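Long-range contacts in alpha,alpha-trehalose-phosphate synthase (UDP-forming) (Burkholderia xenovorans, PDB 5V0T), which belongs to glycosyltransferase family 20, whose members have the GT-B fold of two Rossmann-like domains facing each other across a ligand-binding cleft: residues Phe363-Gly369 / Glu384-Asp390; Asp38-Glu42 / Tyr242-Ile246. All blocks are in the same frame, centred on the assembly; numbering follows the deposited sequence.

Interaction 1: residues Phe363-Gly369 / Glu384-Asp390; sequences FRTAHVG and EYVSAQD. With UDP (uridine-5'-diphosphate), chain I.
The ring of Tyr-385 is held between a glycine and an amide. Over the centre of one face sits Gly-369 CA, 3.4 Å from the ring centroid and 10° off the normal, a CH-pi contact with bare backbone. On the opposite face, offset toward the rim, lies the amide nitrogen of Gln-389. In the ring plane, the hydroxyl OH of Tyr-385 donates to Ala-366 O at 2.7 Å.

Gln-389 reaches this place because its side chain folds back at chi2 (-51°), laying the amide along its own helix end. NE2 spends both hydrogens, in the amide plane, on Phe-363 O (2.9 Å) and Tyr-385 O (3.0 Å). OE1 accepts from Gly-395 N; a water that accepts from Asp-390 N lies within reach of OE1 and Arg-364 O. Phe-363 O receives Ala-366 N, the turn hydrogen bond, from the other side of its carbonyl plane.

Tyr-385 also turns an edge toward the Phe-363 ring in an offset edge-to-face pair, planes 79° apart, while its CA packs over a Phe-363 face. Phe-363 CB meets Ala-388 CB. Farther out, the extended Arg-364 lays its guanidinium over Asp-390 CA and CB; NH1 donates to Ala-388 O at 2.9 Å, whereas the salt bridge from NH2 to Asp-390 OD1 is long and involves charge alone, that oxygen accepting from Glu-392 N.

The contact joins the loop before strand 368-371, and that strand's beginning, to the end of helix 380-388 in the beta-alpha-beta unit completed by strand 396-400. One residue before Tyr-385, Glu-384 accepts both ribose hydroxyls of UDP, O3' on OE1 and O2' on OE2, each at 2.6 Å, and OE1 also bridges to Arg-356. Side chains thus satisfy carbonyls of the turn and helix end, beside a ligand-binding carboxylate.

Interaction 2: residues Asp38-Glu42 / Tyr242-Ile246; sequences DALKE and YPDEI
Tyr-242, at the N-cap position of helix 243-252, slides its ring past Asp-38 on helix 31-43, the two side chains running in opposite directions. Its CE2 lies 3.6 Å from Asp-38 CB, and the carboxylate plane is turned 58° from the ring. The CG of Tyr-242 stands anti to its carbonyl carbon (chi1 -71°), which sends the phenol across to the neighbouring helix. There the hydroxyl OH comes 3.2 Å from Asp-38 O, which lies in the ring plane at its edge. The hydroxyl also hydrogen-bonds Ser-455. Glu-42 OE1 sits nearby, held in its turn by Ser-455 and Arg-458. The backbone end of Tyr-242 is linked too: its N donates to a water at 2.9 Å, and the water donates to Asp-38 OD2 at 2.7 Å.

One turn on, Glu-245 reaches back alongside the tyrosine with its chain extended and meets Lys-41 coming from the opposite direction. Lys-41 NZ and Glu-245 OE2, 3.4 Å apart, form a salt bridge whose hydrogen bond is weak. The same ammonium has a closer partner on its own helix, Asp-38 OD1 at 3.0 Å, which it approaches from above the carboxylate plane. On the way, Lys-41 CE passes 4.0 Å from Tyr-242 CE2.

Helix 454-466 covers another part of the contact, with Val-454 touching both Asp-38 and Tyr-242. Most of the joining is done by the tyrosine ring, packed on Asp-38 CB and Lys-41 CE between the two segments, with the water and the ion pairs at its margin. Lys-41 pairs with two acids whose nearest oxygens, Asp-38 OD1 and Glu-245 OE2, are 4.9 Å apart, and its charge probably eases their mutual repulsion.

In the fold
Along the chain the contacts come in series: interaction 2 closes at Ile-246 before interaction 1 opens at Phe-363. Their centres lie 18 Å apart, yet they touch through the helices: Pro-243 and Ile-246 of helix 243-252 pack on Ser-387 of helix 380-388, and Ile-246 also touches Glu-384. Interaction 1 sits inside the domain built on the six-stranded parallel sheet, where strand 368-371 lies between strands 270-275 and 396-400. In interaction 2, Tyr-242 at the N-cap of helix 243-252 and Glu-245 meet helix 31-43, which packs on strand 12-16 of the other, mixed sheet. Helix 243-252 thus lies between helices belonging to the two sheets of the GT-B pair.

Interaction 1: residues Phe363-Gly369 / Glu384-Asp390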
loop_
_atom_site.group_PDB
_atom_site.type_symbol
_atom_site.label_atom_id
_atom_site.label_comp_id
_atom_site.label_asym_id
_atom_site.label_seq_id
_atom_site.Cartn_x
_atom_site.Cartn_y
_atom_site.Cartn_z
ATOM N N PHE A 363 -5.819 8.056 15.526
ATOM C CA PHE A 363 -5.174 6.787 15.864
ATOM C C PHE A 363 -4.778 6.756 17.335
ATOM O O PHE A 363 -4.941 5.735 18.014
ATOM C CB PHE A 363 -3.927 6.567 14.996
ATOM C CG PHE A 363 -4.204 6.096 13.575
ATOM C CD1 PHE A 363 -5.331 5.370 13.260
ATOM C CD2 PHE A 363 -3.282 6.375 12.562
ATOM C CE1 PHE A 363 -5.556 4.934 11.949
ATOM C CE2 PHE A 363 -3.495 5.948 11.246
ATOM C CZ PHE A 363 -4.633 5.226 10.941
ATOM N N ARG A 364 -4.253 7.875 17.843
ATOM C CA ARG A 364 -3.779 7.964 19.221
ATOM C C ARG A 364 -4.907 7.804 20.241
ATOM O O ARG A 364 -4.636 7.452 21.392
ATOM C CB ARG A 364 -3.052 9.307 19.423
ATOM C CG ARG A 364 -2.274 9.507 20.746
ATOM C CD ARG A 364 -1.449 10.795 20.652
ATOM N NE ARG A 364 -0.566 11.060 21.796
ATOM C CZ ARG A 364 0.732 10.754 21.833
ATOM N NH1 ARG A 364 1.318 10.142 20.798
ATOM N NH2 ARG A 364 1.449 11.049 22.911
ATOM N N THR A 365 -6.159 8.040 19.852
ATOM C CA THR A 365 -7.282 7.844 20.760
ATOM C C THR A 365 -7.925 6.465 20.649
ATOM O O THR A 365 -8.842 6.174 21.415
ATOM C CB THR A 365 -8.369 8.898 20.511
ATOM O OG1 THR A 365 -9.139 8.507 19.372
ATOM C CG2 THR A 365 -7.757 10.260 20.240
ATOM N N ALA A 366 -7.492 5.624 19.712
ATOM C CA ALA A 366 -8.152 4.352 19.434
ATOM C C ALA A 366 -7.513 3.226 20.244
ATOM O O ALA A 366 -6.314 2.955 20.107
ATOM C CB ALA A 366 -8.081 4.038 17.937
ATOM N N HIS A 367 -8.327 2.558 21.070
ATOM C CA HIS A 367 -7.846 1.434 21.874
ATOM C C HIS A 367 -7.364 0.281 21.008
ATOM O O HIS A 367 -6.488 -0.492 21.428
ATOM C CB HIS A 367 -8.965 0.951 22.798
ATOM C CG HIS A 367 -9.460 2.016 23.710
ATOM N ND1 HIS A 367 -10.335 2.997 23.295
ATOM C CD2 HIS A 367 -9.161 2.292 25.001
ATOM C CE1 HIS A 367 -10.559 3.828 24.298
ATOM N NE2 HIS A 367 -9.861 3.422 25.343
ATOM N N VAL A 368 -7.911 0.155 19.804
ATOM C CA VAL A 368 -7.561 -0.937 18.901
ATOM C C VAL A 368 -7.390 -0.382 17.491
ATOM O O VAL A 368 -8.291 0.317 16.986
ATOM C CB VAL A 368 -8.618 -2.059 18.898
ATOM C CG1 VAL A 368 -8.178 -3.179 17.945
ATOM C CG2 VAL A 368 -8.827 -2.600 20.319
ATOM N N GLY A 369 -6.255 -0.670 16.886
ATOM C CA GLY A 369 -6.037 -0.443 15.462
ATOM C C GLY A 369 -6.304 -1.737 14.718
ATOM O O GLY A 369 -5.637 -2.750 14.951
ATOM N N GLU A 384 1.611 3.402 10.904
ATOM C CA GLU A 384 1.158 4.699 11.398
ATOM C C GLU A 384 0.349 4.567 12.686
ATOM O O GLU A 384 0.501 5.391 13.600
ATOM C CB GLU A 384 0.334 5.402 10.313
ATOM C CG GLU A 384 1.168 5.802 9.075
ATOM C CD GLU A 384 0.310 6.251 7.887
ATOM O OE1 GLU A 384 0.886 6.604 6.842
ATOM O OE2 GLU A 384 -0.934 6.246 7.991
ATOM N N TYR A 385 -0.542 3.570 12.767
ATOM C CA TYR A 385 -1.312 3.378 13.996
ATOM C C TYR A 385 -0.383 3.170 15.189
ATOM O O TYR A 385 -0.536 3.814 16.233
ATOM C CB TYR A 385 -2.293 2.196 13.871
ATOM C CG TYR A 385 -2.933 1.885 15.200
ATOM C CD1 TYR A 385 -4.028 2.617 15.650
ATOM C CD2 TYR A 385 -2.400 0.906 16.047
ATOM C CE1 TYR A 385 -4.591 2.380 16.916
ATOM C CE2 TYR A 385 -2.953 0.669 17.314
ATOM C CZ TYR A 385 -4.054 1.401 17.729
ATOM O OH TYR A 385 -4.612 1.164 18.968
ATOM N N VAL A 386 0.599 2.282 15.050
ATOM C CA VAL A 386 1.513 2.037 16.157
ATOM C C VAL A 386 2.289 3.305 16.499
ATOM O O VAL A 386 2.451 3.655 17.675
ATOM C CB VAL A 386 2.456 0.872 15.815
ATOM C CG1 VAL A 386 3.578 0.800 16.837
ATOM C CG2 VAL A 386 1.673 -0.446 15.744
ATOM N N SER A 387 2.787 4.002 15.473
ATOM C CA SER A 387 3.603 5.200 15.676
ATOM C C SER A 387 2.835 6.309 16.388
ATOM O O SER A 387 3.438 7.114 17.102
ATOM C CB SER A 387 4.104 5.720 14.324
ATOM O OG SER A 387 4.991 4.806 13.703
ATOM N N ALA A 388 1.517 6.382 16.186
ATOM C CA ALA A 388 0.732 7.470 16.761
ATOM C C ALA A 388 0.511 7.317 18.263
ATOM O O ALA A 388 0.140 8.297 18.924
ATOM C CB ALA A 388 -0.629 7.555 16.053
ATOM N N GLN A 389 0.716 6.116 18.812
ATOM C CA GLN A 389 0.267 5.820 20.165
ATOM C C GLN A 389 1.019 6.637 21.208
ATOM O O GLN A 389 2.195 6.981 21.048
ATOM C CB GLN A 389 0.422 4.325 20.478
ATOM C CG GLN A 389 -0.493 3.447 19.629
ATOM C CD GLN A 389 -1.927 3.938 19.675
ATOM O OE1 GLN A 389 -2.547 3.971 20.745
ATOM N NE2 GLN A 389 -2.452 4.359 18.520
ATOM N N ASP A 390 0.312 6.958 22.280
ATOM C CA ASP A 390 0.949 7.518 23.466
ATOM C C ASP A 390 1.658 6.387 24.198
ATOM O O ASP A 390 0.995 5.449 24.646
ATOM C CB ASP A 390 -0.104 8.173 24.351
ATOM C CG ASP A 390 0.454 8.741 25.655
ATOM O OD1 ASP A 390 1.671 8.638 25.940
ATOM O OD2 ASP A 390 -0.365 9.309 26.408
HETATM N N1 UDP I . -4.550 7.824 3.984
HETATM C C2 UDP I . -4.807 9.186 3.980
HETATM N N3 UDP I . -6.127 9.528 4.037
HETATM C C4 UDP I . -7.202 8.669 4.103
HETATM C C5 UDP I . -6.859 7.271 4.109
HETATM C C6 UDP I . -5.569 6.903 4.063
HETATM O O2 UDP I . -3.928 10.027 3.916
HETATM O O4 UDP I . -8.346 9.135 4.155
HETATM C "C1'" UDP I . -3.146 7.403 3.934
HETATM C "C2'" UDP I . -2.705 6.604 5.158
HETATM O "O2'" UDP I . -2.316 7.490 6.194
HETATM C "C3'" UDP I . -1.532 5.810 4.578
HETATM C "C4'" UDP I . -1.991 5.536 3.141
HETATM O "O4'" UDP I . -2.982 6.540 2.832
HETATM O "O3'" UDP I . -0.318 6.554 4.555
HETATM C "C5'" UDP I . -2.564 4.166 2.895
HETATM O "O5'" UDP I . -1.455 3.271 2.681
HETATM P PA UDP I . -1.576 1.723 2.986
HETATM O O1A UDP I . -2.216 1.480 4.338
HETATM O O2A UDP I . -0.225 1.141 2.795
HETATM O O3A UDP I . -2.587 1.159 1.911
HETATM P PB UDP I . -2.865 1.435 0.375
HETATM O O1B UDP I . -1.486 1.793 -0.187
HETATM O O2B UDP I . -3.293 0.047 -0.146
HETATM O O3B UDP I . -3.888 2.492 0.183
HETATM O O HOH W 1 -2.405 6.166 22.600
#

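Interaction 2: residues Asp38-Glu42 / Tyr242-Ile246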
loop_
_atom_site.group_PDB
_atom_site.type_symbol
_atom_site.label_atom_id
_atom_site.label_comp_id
_atom_site.label_asym_id
_atom_site.label_seq_id
_atom_site.Cartn_x
_atom_site.Cartn_y
_atom_site.Cartn_z
ATOM N N ASP A 38 7.836 10.901 1.382
ATOM C CA ASP A 38 8.695 10.912 2.566
ATOM C C ASP A 38 10.155 10.667 2.193
ATOM O O ASP A 38 11.057 11.337 2.711
ATOM C CB ASP A 38 8.238 9.847 3.572
ATOM C CG ASP A 38 7.132 10.335 4.507
ATOM O OD1 ASP A 38 6.870 11.553 4.550
ATOM O OD2 ASP A 38 6.520 9.481 5.192
ATOM N N ALA A 39 10.406 9.692 1.315
ATOM C CA ALA A 39 11.772 9.368 0.900
ATOM C C ALA A 39 12.393 10.491 0.078
ATOM O O ALA A 39 13.546 10.881 0.313
ATOM C CB ALA A 39 11.777 8.058 0.088
ATOM N N LEU A 40 11.632 11.039 -0.872
ATOM C CA LEU A 40 12.179 11.973 -1.848
ATOM C C LEU A 40 12.449 13.351 -1.263
ATOM O O LEU A 40 13.411 14.008 -1.674
ATOM C CB LEU A 40 11.226 12.090 -3.038
ATOM C CG LEU A 40 11.706 12.807 -4.296
ATOM C CD1 LEU A 40 12.939 12.147 -4.873
ATOM C CD2 LEU A 40 10.592 12.830 -5.323
ATOM N N LYS A 41 11.617 13.815 -0.320
ATOM C CA LYS A 41 11.786 15.164 0.201
ATOM C C LYS A 41 13.119 15.336 0.910
ATOM O O LYS A 41 13.588 16.466 1.047
ATOM C CB LYS A 41 10.639 15.521 1.155
ATOM C CG LYS A 41 10.703 14.812 2.505
ATOM C CD LYS A 41 9.387 14.918 3.286
ATOM C CE LYS A 41 9.469 14.162 4.617
ATOM N NZ LYS A 41 8.153 14.098 5.324
ATOM N N GLU A 42 13.737 14.244 1.365
ATOM C CA GLU A 42 14.990 14.364 2.100
ATOM C C GLU A 42 16.163 14.556 1.146
ATOM O O GLU A 42 17.007 15.431 1.357
ATOM C CB GLU A 42 15.196 13.133 2.983
ATOM C CG GLU A 42 16.303 13.293 4.016
ATOM C CD GLU A 42 16.388 12.112 4.981
ATOM O OE1 GLU A 42 15.958 11.004 4.612
ATOM O OE2 GLU A 42 16.889 12.291 6.109
ATOM N N TYR A 242 8.194 7.370 9.118
ATOM C CA TYR A 242 8.950 8.139 10.099
ATOM C C TYR A 242 8.190 8.059 11.416
ATOM O O TYR A 242 7.312 8.893 11.673
ATOM C CB TYR A 242 9.120 9.602 9.687
ATOM C CG TYR A 242 10.051 9.850 8.533
ATOM C CD1 TYR A 242 11.397 9.500 8.609
ATOM C CD2 TYR A 242 9.593 10.456 7.370
ATOM C CE1 TYR A 242 12.259 9.743 7.552
ATOM C CE2 TYR A 242 10.443 10.699 6.303
ATOM C CZ TYR A 242 11.776 10.345 6.402
ATOM O OH TYR A 242 12.613 10.578 5.345
ATOM N N PRO A 243 8.474 7.068 12.261
ATOM C CA PRO A 243 7.578 6.823 13.405
ATOM C C PRO A 243 7.548 7.955 14.422
ATOM O O PRO A 243 6.476 8.270 14.952
ATOM C CB PRO A 243 8.131 5.522 14.005
ATOM C CG PRO A 243 9.563 5.466 13.547
ATOM C CD PRO A 243 9.561 6.078 12.175
ATOM N N ASP A 244 8.684 8.584 14.717
ATOM C CA ASP A 244 8.672 9.659 15.712
ATOM C C ASP A 244 8.023 10.921 15.153
ATOM O O ASP A 244 7.428 11.701 15.907
ATOM C CB ASP A 244 10.090 9.912 16.218
ATOM C CG ASP A 244 10.613 8.743 17.055
ATOM O OD1 ASP A 244 9.840 8.191 17.877
ATOM O OD2 ASP A 244 11.776 8.349 16.874
ATOM N N GLU A 245 8.071 11.093 13.828
ATOM C CA GLU A 245 7.351 12.180 13.174
ATOM C C GLU A 245 5.842 11.969 13.262
ATOM O O GLU A 245 5.089 12.921 13.496
ATOM C CB GLU A 245 7.818 12.281 11.720
ATOM C CG GLU A 245 7.237 13.419 10.890
ATOM C CD GLU A 245 8.060 13.695 9.621
ATOM O OE1 GLU A 245 9.265 13.358 9.597
ATOM O OE2 GLU A 245 7.508 14.247 8.644
ATOM N N ILE A 246 5.384 10.728 13.096
ATOM C CA ILE A 246 3.957 10.444 13.214
ATOM C C ILE A 246 3.493 10.637 14.650
ATOM O O ILE A 246 2.376 11.105 14.899
ATOM C CB ILE A 246 3.651 9.021 12.713
ATOM C CG1 ILE A 246 3.873 8.912 11.198
ATOM C CG2 ILE A 246 2.235 8.595 13.094
ATOM C CD1 ILE A 246 4.067 7.474 10.761
HETATM O O HOH W 2 5.990 8.761 7.779
#